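Local atomic coordinates of aryl esterase (Mycobacterium smegmatis, PDB entry 2Q0Q), a protein that hydrolyses aryl esters and catalyses acyl transfer to alcohols in water, as an oligomeric SGNH-family hydrolase. Residues T25-F28 / V32-T35; L38-G43 / N200-G205; N69-L74 / V115-T120; P148-I153 / D192-T197; P178-G183 / A209-S214. All coordinates share one frame; numbering follows the deposited sequence.

Interaction 1: T25-F28 / V32-T35; sequences TERF and VRWT
Arg33 reaches back to segment 25-28 and meets both Arg27 and Phe28. Its chi1 of 56° sets CG between the backbone N and the carbonyl carbon, and the chain beyond runs extended to the guanidinium. There NH1 donates to Phe28 O at 2.8 Å, with an N-H...O angle of 151°. The oxygen lies in the guanidinium plane, at its edge. The same NH1 also binds a glycerol, probably from the crystallisation liquor.

The guanidinium of Arg27 lies flat on that of Arg33. Their centres are 3.6 Å apart and the planes are 24° apart. The nearby carboxylate of Glu50, outside both segments, probably offsets the two like charges. Glu50 OE1 pairs with Arg33 NH2 in a salt bridge and more weakly, at longer range, with Arg27 NH2. Arg27 NE donates to Trp14 O.

This is the loop that leads into helix 34-42 of the SGNH-hydrolase fold, with Arg33 at the N-cap position. A water bridges the two sides of the loop. It accepts from Arg27 NH2 at 2.9 Å and donates to Thr35 OG1 at 3.0 Å. Its bond from Arg33 NE is weak.

Phe28 adds the apolar part. Its CB packs on Arg33 CB at 3.8 Å. Ring atom CD1 meets Val32 CG1 obliquely, also at 3.8 Å. Segment 25-28 faces a second subunit too, where Tyr129 OH of that subunit bonds to Arg27 N.

Interaction 2: L38-G43 / N200-G205; sequences LAQQLG and NNRDLG
Two glutamines of helix 38-42 face Arg202 of helix 200-205. The short axes come within 9.8 Å and cross at -41°. Arg202 CB leaves its helix with CG anti to the backbone N. The chain bends at CG, where chi2 is 80°, and is extended from there through CD and NE. Across the gap, contact begins at CZ, 4.1 Å from Gln41 NE2. At the tip the two branches part. NH1 points to Gln40 OE1, which lies at the edge of the guanidinium, near its plane. The bond from Arg202 NH1 to Gln40 OE1 is weak, at 3.4 Å with an N-H...O angle of 138°. NH2 stops 3.5 Å from Gln41 NE2; both are donors, so no hydrogen bond forms. The amide of Gln41 is steeply turned against the guanidinium.

Deeper in, the helices meet at a glycine. Leu38 and Gly205 have their CA atoms 4.5 Å apart, and Leu38 CD1 lies 3.9 Å from Gly205 O. The lack of a side chain at Gly205 lets the backbones come this close. Leu38 then continues onto Ala209 and onto Ile88 of strand 86-90. Leu204 of helix 198-215 touches Met90 of the same strand, so both helices pack against it.

The polar part is thus one long, bent bond at the exposed outer side of the helix pair. Close backbone packing at Gly205 probably contributes more to holding the helices together than this bond does.

Interaction 3: N69-L74 / V115-T120; sequences NGASYL and VTQVLT
Leu74 and Gln117 are the nearest pair of residues across two almost parallel helices, with CA atoms 7.3 Å apart. The short axes of 70-74 and 115-119 run in the same direction, 10° apart, and approach to 10.4 Å. The contact joins the first turn of one helix to the last turn of the other. Asn69 is the N-cap of the first, and its OD1 accepts a weak capping bond from Ser72 N. At the other helix end, Thr120 OG1 donates to Thr116 O.

Gln117 bridges the gap. Its CG is anti to the carbonyl carbon (chi1 -68°), and the extended chain beyond carries the amide across to the other helix. NE2 donates to Ala71 O at 2.9 Å, with an N-H...O angle of 158°. It comes in the carbonyl plane, on a lone pair. Ala71 CB lies 3.7 Å from Gln117 NE2. The other branch, OE1, turns to carbon: Leu74 CB is 3.3 Å away and Leu74 CD2 is 3.6 Å away. This buried oxygen has no polar partner in the model. Leu74 CD2 also meets Val118 CG2 at 4.1 Å.

Leu74 and Ala71 also pack on Leu114, one turn earlier in helix 104-119. On another side of helix 70-81, Tyr73 stacks on Tyr73 of a second subunit. Val118 rests on Val134 of strand 133-138, which places helix 104-119 against the central parallel sheet.

Interaction 4: P148-I153 / D192-T197; sequences PWFQLI and DGIHFT. With SO4 (sulfate ion), chain U.
This is a buried apolar contact between helix 148-153 and the loop before helix 198-215, beside the probable catalytic centre. Phe150 carries it from the helix. Ile194 CD1 lies over one face of the Phe150 ring, modelled closer than is realistic, so the detail of this contact is doubtful. Asp192 OD2 approaches the ring obliquely, 4.0 Å from Phe150 CE1, with the carboxylate and ring planes almost perpendicular. Phe174 of a third subunit meets Phe150 edge-to-face.

Asp192 organises the loop. OD1 accepts from Ile194 N at 2.8 Å, making an Asx turn, and from His195 N at 2.9 Å. The first donor comes from above the carboxylate plane, the second on the syn side. OD2 takes His195 ND1 at 2.6 Å in a nearly straight bond of 175°, also on the syn side and in the plane of the imidazole. The ring's rotation is thereby fixed, with Ile194 CG2 over one face. His195 NE2 donates at 2.8 Å to O4 of a sulfate ion, probably from the crystallisation liquor. Ser11, Asn94, Lys97 and the Ala55 amide also bind this ion. Ser11, His195 and Asp192 are consistent with the Ser-His-Asp triad of SGNH hydrolases.

Trp16 stacks on His195. His195 touches Leu12 of helix 11-14, and Phe196 packs on Leu12 and on Leu204 of helix 198-215.

Interaction 5: P178-G183 / A209-S214; sequences PFFDAG and AEQVRS
Helix 198-215 packs here on strand 179-181, an outermost strand of the chain's parallel sheet, in the alpha/beta SGNH-hydrolase fold. Phe180 and Gln211 make the contact.

The Phe180 ring is presented with CG anti to the backbone N (chi1 177°). Gln211 CG comes over one face of it, offset toward the rim, in a CH-pi contact 4.2 Å from the ring centroid. The Gln211 chain bends at chi2, which brings the amide close to the CB-CD1 part of the Phe180 side chain, with the planes 30° apart. Gln211 CD and Phe180 CD1 are 3.5 Å apart. The amide nitrogen, NE2, is tied to Glu210 OE1 at 3.1 Å, which probably limits the turning of the amide.

The ring continues onto Ala207 and Leu208 of the same helix, and onto Leu135 of the adjacent strand.

Gln211 OE1 is 3.5 Å from Phe180 CB, and a water donates both to this oxygen, at 2.7 Å, and to Phe179 O, at 2.9 Å.

How the interactions relate
Helix 34-42 is shared by interactions 1 and 2, whose centres are 12 Å apart. Asn201 joins them: its OD1 probably accepts from Trp34 N at 3.0 Å. Helix 198-215 is shared by interactions 2 and 5, centres 11 Å apart; Gln41 CB there lies 3.6 Å from Ala209 CB. Interaction 4 holds the His195 and Asp192 of the probable triad and the sulfate. Interaction 1 reaches it through Phe28, whose CE2 is 3.2 Å from Phe196 O. Asn201 ND2 links interaction 2 to Phe196 CB as well, at 3.5 Å. Interaction 3 lies apart, on the opposite side of the chain's centre from interactions 1, 2 and 4. Its centre is about 27 Å from that of interaction 4.

Interaction 1: T25-F28 / V32-T35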
# COMPACT_ATOMS: atom_id res chain seq x y z
N THR G 25 5.88 -3.25 -35.24
CA THR G 25 5.38 -4.22 -36.18
C THR G 25 3.86 -4.21 -36.28
O THR G 25 3.18 -3.30 -35.78
CB THR G 25 5.89 -5.65 -35.85
OG1 THR G 25 5.77 -6.49 -37.00
CG2 THR G 25 5.15 -6.27 -34.64
N GLU G 26 3.34 -5.22 -36.97
CA GLU G 26 1.92 -5.37 -37.22
C GLU G 26 1.49 -6.79 -36.87
O GLU G 26 2.31 -7.63 -36.47
CB GLU G 26 1.56 -5.00 -38.67
CG GLU G 26 1.83 -3.54 -39.04
CD GLU G 26 3.29 -3.26 -39.46
OE1 GLU G 26 3.91 -4.10 -40.17
OE2 GLU G 26 3.81 -2.17 -39.11
N ARG G 27 0.18 -7.01 -36.97
CA ARG G 27 -0.42 -8.28 -36.65
C ARG G 27 -0.48 -9.18 -37.87
O ARG G 27 -0.83 -8.74 -38.96
CB ARG G 27 -1.84 -8.05 -36.15
CG ARG G 27 -2.39 -9.15 -35.33
CD ARG G 27 -3.67 -8.70 -34.65
NE ARG G 27 -4.22 -9.76 -33.82
CZ ARG G 27 -5.33 -9.67 -33.09
NH1 ARG G 27 -6.06 -8.55 -33.05
NH2 ARG G 27 -5.73 -10.74 -32.39
N PHE G 28 -0.15 -10.45 -37.69
CA PHE G 28 -0.39 -11.45 -38.72
C PHE G 28 -1.87 -11.41 -39.12
O PHE G 28 -2.74 -11.20 -38.27
CB PHE G 28 -0.03 -12.86 -38.21
CG PHE G 28 1.43 -13.25 -38.42
CD1 PHE G 28 2.00 -13.29 -39.69
CD2 PHE G 28 2.22 -13.60 -37.34
CE1 PHE G 28 3.33 -13.67 -39.87
CE2 PHE G 28 3.56 -13.98 -37.51
CZ PHE G 28 4.12 -14.00 -38.79
N VAL G 32 -3.84 -16.17 -40.89
CA VAL G 32 -2.45 -16.58 -40.84
C VAL G 32 -1.94 -16.82 -39.43
O VAL G 32 -1.21 -17.77 -39.18
CB VAL G 32 -1.54 -15.56 -41.58
CG1 VAL G 32 -0.07 -15.93 -41.43
CG2 VAL G 32 -1.95 -15.51 -43.06
N ARG G 33 -2.32 -15.96 -38.48
CA ARG G 33 -2.02 -16.25 -37.10
C ARG G 33 -2.66 -17.59 -36.68
O ARG G 33 -3.65 -18.03 -37.26
CB ARG G 33 -2.41 -15.07 -36.19
CG ARG G 33 -3.85 -14.57 -36.23
CD ARG G 33 -3.89 -13.26 -35.50
NE ARG G 33 -5.26 -12.77 -35.28
CZ ARG G 33 -5.86 -11.80 -35.96
NH1 ARG G 33 -5.24 -11.17 -36.95
NH2 ARG G 33 -7.09 -11.46 -35.63
N TRP G 34 -2.05 -18.27 -35.72
CA TRP G 34 -2.46 -19.64 -35.40
C TRP G 34 -3.86 -19.73 -34.82
O TRP G 34 -4.54 -20.73 -34.99
CB TRP G 34 -1.44 -20.35 -34.48
CG TRP G 34 -1.31 -19.83 -33.07
CD1 TRP G 34 -0.32 -19.03 -32.57
CD2 TRP G 34 -2.17 -20.14 -31.98
NE1 TRP G 34 -0.53 -18.80 -31.23
CE2 TRP G 34 -1.67 -19.45 -30.85
CE3 TRP G 34 -3.34 -20.90 -31.85
CZ2 TRP G 34 -2.28 -19.53 -29.60
CZ3 TRP G 34 -3.95 -20.97 -30.61
CH2 TRP G 34 -3.42 -20.29 -29.50
N THR G 35 -4.32 -18.65 -34.15
CA THR G 35 -5.69 -18.61 -33.65
C THR G 35 -6.71 -18.69 -34.81
O THR G 35 -7.79 -19.28 -34.68
CB THR G 35 -5.96 -17.35 -32.76
OG1 THR G 35 -5.62 -16.15 -33.48
CG2 THR G 35 -5.12 -17.41 -31.52
O HOH W 1 -4.82 -13.52 -32.26

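Interaction 2: L38-G43 / N200-G205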
# COMPACT_ATOMS: atom_id res chain seq x y z
N LEU G 38 -6.46 -22.21 -36.28
CA LEU G 38 -7.25 -23.03 -35.36
C LEU G 38 -8.73 -22.95 -35.71
O LEU G 38 -9.40 -23.96 -35.82
CB LEU G 38 -7.00 -22.61 -33.89
CG LEU G 38 -7.76 -23.36 -32.79
CD1 LEU G 38 -7.47 -24.83 -32.76
CD2 LEU G 38 -7.40 -22.75 -31.46
N ALA G 39 -9.23 -21.73 -35.90
CA ALA G 39 -10.66 -21.51 -36.17
C ALA G 39 -11.09 -22.17 -37.49
O ALA G 39 -12.15 -22.81 -37.55
CB ALA G 39 -10.96 -20.01 -36.18
N GLN G 40 -10.26 -21.99 -38.53
CA GLN G 40 -10.43 -22.62 -39.86
C GLN G 40 -10.53 -24.13 -39.73
O GLN G 40 -11.43 -24.77 -40.27
CB GLN G 40 -9.22 -22.38 -40.78
CG GLN G 40 -9.03 -20.99 -41.35
CD GLN G 40 -7.64 -20.86 -42.02
OE1 GLN G 40 -7.17 -21.77 -42.71
NE2 GLN G 40 -6.98 -19.72 -41.80
N GLN G 41 -9.54 -24.68 -39.03
CA GLN G 41 -9.40 -26.12 -38.92
C GLN G 41 -10.55 -26.73 -38.13
O GLN G 41 -11.01 -27.82 -38.46
CB GLN G 41 -8.05 -26.47 -38.27
CG GLN G 41 -6.85 -26.17 -39.16
CD GLN G 41 -6.74 -27.11 -40.34
OE1 GLN G 41 -6.66 -28.33 -40.18
NE2 GLN G 41 -6.70 -26.54 -41.53
N LEU G 42 -11.02 -26.03 -37.11
CA LEU G 42 -12.09 -26.54 -36.27
C LEU G 42 -13.46 -26.42 -36.95
O LEU G 42 -14.29 -27.32 -36.84
CB LEU G 42 -12.10 -25.80 -34.94
CG LEU G 42 -11.02 -26.18 -33.94
CD1 LEU G 42 -11.02 -25.20 -32.76
CD2 LEU G 42 -11.19 -27.64 -33.50
N GLY G 43 -13.68 -25.31 -37.64
CA GLY G 43 -14.91 -25.10 -38.38
C GLY G 43 -16.03 -24.57 -37.53
O GLY G 43 -15.83 -24.18 -36.37
N ASN G 200 5.35 -21.59 -38.74
CA ASN G 200 5.15 -21.78 -37.28
C ASN G 200 3.69 -21.65 -36.86
O ASN G 200 3.18 -22.49 -36.09
CB ASN G 200 5.90 -20.72 -36.45
CG ASN G 200 7.37 -20.89 -36.42
OD1 ASN G 200 8.10 -19.97 -36.01
ND2 ASN G 200 7.85 -22.07 -36.84
N ASN G 201 3.02 -20.58 -37.34
CA ASN G 201 1.63 -20.32 -36.97
C ASN G 201 0.72 -21.42 -37.50
O ASN G 201 -0.14 -21.96 -36.79
CB ASN G 201 1.16 -18.98 -37.53
CG ASN G 201 1.52 -17.83 -36.62
OD1 ASN G 201 0.91 -17.66 -35.58
ND2 ASN G 201 2.55 -17.05 -37.02
N ARG G 202 0.92 -21.77 -38.76
CA ARG G 202 0.11 -22.81 -39.38
C ARG G 202 0.24 -24.17 -38.67
O ARG G 202 -0.77 -24.82 -38.39
CB ARG G 202 0.49 -22.92 -40.85
CG ARG G 202 -0.21 -24.00 -41.64
CD ARG G 202 -1.55 -23.53 -42.02
NE ARG G 202 -2.32 -24.58 -42.66
CZ ARG G 202 -3.56 -24.40 -43.10
NH1 ARG G 202 -4.15 -23.23 -42.98
NH2 ARG G 202 -4.19 -25.41 -43.69
N ASP G 203 1.46 -24.60 -38.39
CA ASP G 203 1.64 -25.90 -37.75
C ASP G 203 1.07 -25.95 -36.33
O ASP G 203 0.52 -26.99 -35.92
CB ASP G 203 3.13 -26.27 -37.68
CG ASP G 203 3.75 -26.54 -39.05
OD1 ASP G 203 3.04 -26.96 -39.99
OD2 ASP G 203 4.98 -26.35 -39.18
N LEU G 204 1.24 -24.86 -35.59
CA LEU G 204 0.72 -24.79 -34.22
C LEU G 204 -0.82 -24.85 -34.22
O LEU G 204 -1.43 -25.54 -33.40
CB LEU G 204 1.18 -23.52 -33.50
CG LEU G 204 0.86 -23.50 -32.00
CD1 LEU G 204 1.52 -24.69 -31.29
CD2 LEU G 204 1.25 -22.22 -31.36
N GLY G 205 -1.42 -24.12 -35.15
CA GLY G 205 -2.89 -24.15 -35.34
C GLY G 205 -3.49 -25.52 -35.67
O GLY G 205 -4.55 -25.90 -35.14

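Interaction 3: N69-L74 / V115-T120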
# COMPACT_ATOMS: atom_id res chain seq x y z
N ASN G 69 0.33 -8.02 -16.75
CA ASN G 69 0.15 -9.12 -15.80
C ASN G 69 -1.05 -9.99 -16.20
O ASN G 69 -2.22 -9.56 -16.03
CB ASN G 69 -0.02 -8.56 -14.39
CG ASN G 69 -0.11 -9.64 -13.31
OD1 ASN G 69 -0.65 -10.72 -13.54
ND2 ASN G 69 0.40 -9.33 -12.14
N GLY G 70 -0.77 -11.19 -16.71
CA GLY G 70 -1.84 -12.05 -17.23
C GLY G 70 -2.89 -12.36 -16.18
O GLY G 70 -4.09 -12.23 -16.44
N ALA G 71 -2.45 -12.67 -14.96
CA ALA G 71 -3.37 -13.05 -13.87
C ALA G 71 -4.23 -11.89 -13.39
O ALA G 71 -5.24 -12.12 -12.74
CB ALA G 71 -2.59 -13.61 -12.69
N SER G 72 -3.82 -10.67 -13.71
CA SER G 72 -4.62 -9.50 -13.32
C SER G 72 -5.87 -9.42 -14.18
O SER G 72 -6.90 -8.90 -13.75
CB SER G 72 -3.83 -8.19 -13.47
OG SER G 72 -2.80 -8.09 -12.51
N TYR G 73 -5.75 -9.92 -15.40
CA TYR G 73 -6.75 -9.75 -16.44
C TYR G 73 -7.64 -10.99 -16.58
O TYR G 73 -8.83 -10.90 -16.87
CB TYR G 73 -6.01 -9.45 -17.72
CG TYR G 73 -6.78 -9.08 -18.96
CD1 TYR G 73 -7.24 -10.05 -19.84
CD2 TYR G 73 -6.93 -7.75 -19.33
CE1 TYR G 73 -7.89 -9.71 -21.02
CE2 TYR G 73 -7.59 -7.40 -20.51
CZ TYR G 73 -8.06 -8.38 -21.36
OH TYR G 73 -8.69 -8.05 -22.54
N LEU G 74 -7.06 -12.18 -16.38
CA LEU G 74 -7.76 -13.39 -16.80
C LEU G 74 -9.14 -13.60 -16.14
O LEU G 74 -10.09 -13.93 -16.82
CB LEU G 74 -6.88 -14.64 -16.63
CG LEU G 74 -7.52 -15.97 -17.06
CD1 LEU G 74 -7.93 -15.94 -18.51
CD2 LEU G 74 -6.54 -17.12 -16.79
N VAL G 115 -4.16 -21.33 -14.24
CA VAL G 115 -4.96 -22.56 -14.26
C VAL G 115 -5.99 -22.55 -13.17
O VAL G 115 -7.16 -22.82 -13.42
CB VAL G 115 -4.08 -23.82 -14.11
CG1 VAL G 115 -4.94 -25.10 -14.05
CG2 VAL G 115 -3.09 -23.91 -15.26
N THR G 116 -5.58 -22.18 -11.98
CA THR G 116 -6.51 -22.11 -10.84
C THR G 116 -7.65 -21.13 -11.10
O THR G 116 -8.83 -21.44 -10.79
CB THR G 116 -5.75 -21.76 -9.54
OG1 THR G 116 -4.79 -22.79 -9.26
CG2 THR G 116 -6.69 -21.68 -8.36
N GLN G 117 -7.33 -19.98 -11.69
CA GLN G 117 -8.37 -19.01 -12.13
C GLN G 117 -9.37 -19.63 -13.14
O GLN G 117 -10.58 -19.35 -13.08
CB GLN G 117 -7.72 -17.76 -12.72
CG GLN G 117 -6.96 -16.89 -11.73
CD GLN G 117 -6.23 -15.71 -12.37
OE1 GLN G 117 -6.00 -15.69 -13.58
NE2 GLN G 117 -5.89 -14.70 -11.55
N VAL G 118 -8.91 -20.48 -14.05
CA VAL G 118 -9.86 -21.16 -14.94
C VAL G 118 -10.72 -22.20 -14.18
O VAL G 118 -11.95 -22.27 -14.35
CB VAL G 118 -9.19 -21.83 -16.14
CG1 VAL G 118 -10.24 -22.56 -16.95
CG2 VAL G 118 -8.47 -20.76 -16.99
N LEU G 119 -10.07 -23.02 -13.35
CA LEU G 119 -10.77 -24.11 -12.66
C LEU G 119 -11.83 -23.61 -11.68
O LEU G 119 -12.82 -24.30 -11.43
CB LEU G 119 -9.77 -24.99 -11.92
CG LEU G 119 -8.79 -25.72 -12.83
CD1 LEU G 119 -7.76 -26.46 -11.97
CD2 LEU G 119 -9.48 -26.69 -13.83
N THR G 120 -11.64 -22.39 -11.16
CA THR G 120 -12.53 -21.81 -10.16
C THR G 120 -13.50 -20.78 -10.75
O THR G 120 -14.14 -20.04 -9.99
CB THR G 120 -11.73 -21.10 -9.03
OG1 THR G 120 -10.96 -20.01 -9.56
CG2 THR G 120 -10.82 -22.09 -8.31

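Interaction 4: P148-I153 / D192-T197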
# COMPACT_ATOMS: atom_id res chain seq x y z
N PRO G 148 20.25 -6.18 -30.74
CA PRO G 148 20.91 -6.05 -29.43
C PRO G 148 19.98 -5.79 -28.26
O PRO G 148 20.29 -6.20 -27.14
CB PRO G 148 21.89 -4.89 -29.62
CG PRO G 148 21.33 -4.10 -30.79
CD PRO G 148 20.77 -5.18 -31.70
N TRP G 149 18.87 -5.06 -28.49
CA TRP G 149 17.92 -4.78 -27.41
C TRP G 149 17.20 -6.05 -27.01
O TRP G 149 17.08 -6.33 -25.83
CB TRP G 149 16.89 -3.69 -27.76
CG TRP G 149 15.97 -3.44 -26.59
CD1 TRP G 149 14.64 -3.71 -26.52
CD2 TRP G 149 16.35 -2.92 -25.31
NE1 TRP G 149 14.15 -3.40 -25.28
CE2 TRP G 149 15.18 -2.91 -24.51
CE3 TRP G 149 17.56 -2.49 -24.75
CZ2 TRP G 149 15.18 -2.46 -23.19
CZ3 TRP G 149 17.55 -2.03 -23.43
CH2 TRP G 149 16.39 -2.05 -22.67
N PHE G 150 16.70 -6.81 -27.98
CA PHE G 150 16.15 -8.13 -27.66
C PHE G 150 17.18 -9.05 -26.98
O PHE G 150 16.87 -9.70 -26.00
CB PHE G 150 15.58 -8.85 -28.88
CG PHE G 150 14.18 -8.45 -29.27
CD1 PHE G 150 13.85 -8.38 -30.63
CD2 PHE G 150 13.16 -8.17 -28.32
CE1 PHE G 150 12.58 -8.07 -31.05
CE2 PHE G 150 11.88 -7.86 -28.74
CZ PHE G 150 11.59 -7.80 -30.11
N GLN G 151 18.40 -9.10 -27.51
CA GLN G 151 19.44 -9.88 -26.84
C GLN G 151 19.57 -9.50 -25.35
O GLN G 151 19.75 -10.37 -24.52
CB GLN G 151 20.79 -9.69 -27.54
CG GLN G 151 20.89 -10.25 -28.92
CD GLN G 151 22.32 -10.18 -29.47
OE1 GLN G 151 23.26 -10.74 -28.89
NE2 GLN G 151 22.50 -9.52 -30.61
N LEU G 152 19.48 -8.21 -25.05
CA LEU G 152 19.66 -7.71 -23.68
C LEU G 152 18.51 -8.13 -22.79
O LEU G 152 18.74 -8.71 -21.72
CB LEU G 152 19.79 -6.18 -23.64
CG LEU G 152 21.21 -5.67 -23.92
CD1 LEU G 152 21.22 -4.25 -24.48
CD2 LEU G 152 22.09 -5.79 -22.66
N ILE G 153 17.28 -7.81 -23.20
CA ILE G 153 16.13 -8.07 -22.31
C ILE G 153 15.88 -9.56 -22.10
O ILE G 153 15.33 -9.98 -21.07
CB ILE G 153 14.81 -7.36 -22.75
CG1 ILE G 153 14.28 -7.93 -24.06
CG2 ILE G 153 15.02 -5.85 -22.88
CD1 ILE G 153 12.92 -7.41 -24.45
N ASP G 192 13.58 -12.59 -35.56
CA ASP G 192 14.00 -11.93 -34.33
C ASP G 192 14.38 -12.89 -33.21
O ASP G 192 14.88 -12.44 -32.17
CB ASP G 192 12.94 -10.95 -33.88
CG ASP G 192 11.62 -11.62 -33.51
OD1 ASP G 192 11.53 -12.88 -33.50
OD2 ASP G 192 10.67 -10.86 -33.22
N GLY G 193 14.16 -14.19 -33.42
CA GLY G 193 14.53 -15.24 -32.44
C GLY G 193 13.49 -15.41 -31.34
O GLY G 193 13.69 -16.21 -30.41
N ILE G 194 12.38 -14.68 -31.47
CA ILE G 194 11.34 -14.66 -30.45
C ILE G 194 9.98 -15.08 -31.02
O ILE G 194 9.28 -15.90 -30.42
CB ILE G 194 11.19 -13.24 -29.83
CG1 ILE G 194 12.53 -12.74 -29.25
CG2 ILE G 194 10.05 -13.23 -28.78
CD1 ILE G 194 12.56 -11.24 -28.97
N HIS G 195 9.60 -14.50 -32.15
CA HIS G 195 8.25 -14.65 -32.67
C HIS G 195 8.19 -15.68 -33.79
O HIS G 195 9.22 -16.28 -34.15
CB HIS G 195 7.68 -13.27 -33.04
CG HIS G 195 7.65 -12.32 -31.88
ND1 HIS G 195 8.64 -11.38 -31.67
CD2 HIS G 195 6.79 -12.20 -30.84
CE1 HIS G 195 8.37 -10.71 -30.56
NE2 HIS G 195 7.26 -11.19 -30.03
N PHE G 196 6.97 -15.91 -34.29
CA PHE G 196 6.69 -17.02 -35.19
C PHE G 196 6.70 -16.61 -36.64
O PHE G 196 6.25 -15.54 -36.98
CB PHE G 196 5.33 -17.67 -34.96
CG PHE G 196 5.16 -18.39 -33.64
CD1 PHE G 196 3.88 -18.75 -33.21
CD2 PHE G 196 6.26 -18.76 -32.85
CE1 PHE G 196 3.69 -19.46 -32.00
CE2 PHE G 196 6.07 -19.43 -31.64
CZ PHE G 196 4.78 -19.78 -31.21
N THR G 197 7.17 -17.52 -37.48
CA THR G 197 6.97 -17.41 -38.92
C THR G 197 5.53 -17.78 -39.26
O THR G 197 4.76 -18.23 -38.40
CB THR G 197 7.87 -18.37 -39.69
OG1 THR G 197 7.65 -19.70 -39.21
CG2 THR G 197 9.32 -17.97 -39.51
S SO4 U . 6.90 -10.03 -26.40
O1 SO4 U . 8.05 -11.00 -26.28
O2 SO4 U . 5.63 -10.74 -26.11
O3 SO4 U . 7.25 -8.86 -25.57
O4 SO4 U . 6.82 -9.61 -27.81

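Interaction 5: P178-G183 / A209-S214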
# COMPACT_ATOMS: atom_id res chain seq x y z
N PRO G 178 -5.08 -31.00 -18.71
CA PRO G 178 -4.40 -31.26 -19.99
C PRO G 178 -3.21 -30.34 -20.26
O PRO G 178 -3.28 -29.14 -20.00
CB PRO G 178 -5.51 -31.01 -21.04
CG PRO G 178 -6.76 -31.00 -20.33
CD PRO G 178 -6.49 -30.60 -18.92
N PHE G 179 -2.14 -30.92 -20.81
CA PHE G 179 -0.94 -30.20 -21.22
C PHE G 179 -0.63 -30.46 -22.70
O PHE G 179 -0.85 -31.57 -23.20
CB PHE G 179 0.25 -30.65 -20.36
CG PHE G 179 1.57 -30.22 -20.90
CD1 PHE G 179 2.01 -28.90 -20.71
CD2 PHE G 179 2.38 -31.11 -21.60
CE1 PHE G 179 3.23 -28.49 -21.22
CE2 PHE G 179 3.62 -30.69 -22.11
CZ PHE G 179 4.03 -29.38 -21.92
N PHE G 180 -0.08 -29.45 -23.37
CA PHE G 180 0.48 -29.61 -24.72
C PHE G 180 1.73 -28.74 -24.88
O PHE G 180 1.74 -27.58 -24.50
CB PHE G 180 -0.56 -29.25 -25.78
CG PHE G 180 -0.05 -29.33 -27.20
CD1 PHE G 180 0.10 -30.55 -27.83
CD2 PHE G 180 0.27 -28.16 -27.90
CE1 PHE G 180 0.61 -30.63 -29.15
CE2 PHE G 180 0.75 -28.22 -29.21
CZ PHE G 180 0.91 -29.45 -29.83
N ASP G 181 2.77 -29.31 -25.47
CA ASP G 181 4.00 -28.58 -25.71
C ASP G 181 4.03 -28.10 -27.15
O ASP G 181 4.23 -28.90 -28.08
CB ASP G 181 5.21 -29.48 -25.43
CG ASP G 181 6.56 -28.78 -25.68
OD1 ASP G 181 6.61 -27.53 -25.76
OD2 ASP G 181 7.58 -29.52 -25.82
N ALA G 182 3.94 -26.79 -27.32
CA ALA G 182 4.03 -26.19 -28.65
C ALA G 182 5.38 -26.52 -29.28
O ALA G 182 5.48 -26.65 -30.50
CB ALA G 182 3.82 -24.71 -28.57
N GLY G 183 6.42 -26.67 -28.45
CA GLY G 183 7.74 -27.02 -28.93
C GLY G 183 7.82 -28.43 -29.49
O GLY G 183 8.80 -28.74 -30.16
N ALA G 209 -5.77 -27.69 -33.13
CA ALA G 209 -7.10 -28.07 -33.61
C ALA G 209 -7.35 -29.54 -33.19
O ALA G 209 -8.40 -29.85 -32.65
CB ALA G 209 -7.20 -27.90 -35.11
N GLU G 210 -6.38 -30.42 -33.40
CA GLU G 210 -6.53 -31.79 -32.94
C GLU G 210 -6.69 -31.87 -31.41
O GLU G 210 -7.50 -32.64 -30.90
CB GLU G 210 -5.31 -32.62 -33.43
CG GLU G 210 -5.37 -34.09 -33.06
CD GLU G 210 -4.75 -34.41 -31.68
OE1 GLU G 210 -3.89 -33.62 -31.21
OE2 GLU G 210 -5.30 -35.40 -31.05
N GLN G 211 -5.92 -31.07 -30.69
CA GLN G 211 -5.98 -31.08 -29.25
C GLN G 211 -7.38 -30.66 -28.78
O GLN G 211 -7.95 -31.31 -27.91
CB GLN G 211 -4.94 -30.13 -28.67
CG GLN G 211 -3.53 -30.63 -28.84
CD GLN G 211 -3.22 -31.70 -27.83
OE1 GLN G 211 -3.13 -31.40 -26.63
NE2 GLN G 211 -3.13 -32.95 -28.28
N VAL G 212 -7.92 -29.57 -29.35
CA VAL G 212 -9.26 -29.09 -29.01
C VAL G 212 -10.33 -30.14 -29.25
O VAL G 212 -11.16 -30.40 -28.38
CB VAL G 212 -9.60 -27.82 -29.80
CG1 VAL G 212 -11.10 -27.47 -29.65
CG2 VAL G 212 -8.76 -26.66 -29.30
N ARG G 213 -10.33 -30.75 -30.43
CA ARG G 213 -11.34 -31.77 -30.70
C ARG G 213 -11.19 -32.94 -29.73
O ARG G 213 -12.17 -33.58 -29.39
CB ARG G 213 -11.22 -32.29 -32.12
CG ARG G 213 -11.56 -31.29 -33.20
CD ARG G 213 -11.36 -31.96 -34.55
NE ARG G 213 -11.17 -30.99 -35.62
CZ ARG G 213 -10.01 -30.70 -36.23
NH1 ARG G 213 -8.86 -31.32 -35.93
NH2 ARG G 213 -10.02 -29.79 -37.17
N SER G 214 -9.96 -33.23 -29.33
CA SER G 214 -9.70 -34.36 -28.45
C SER G 214 -10.26 -34.16 -27.04
O SER G 214 -10.67 -35.13 -26.38
CB SER G 214 -8.20 -34.62 -28.39
OG SER G 214 -7.89 -35.29 -27.19
O HOH W 2 -3.39 -32.50 -24.22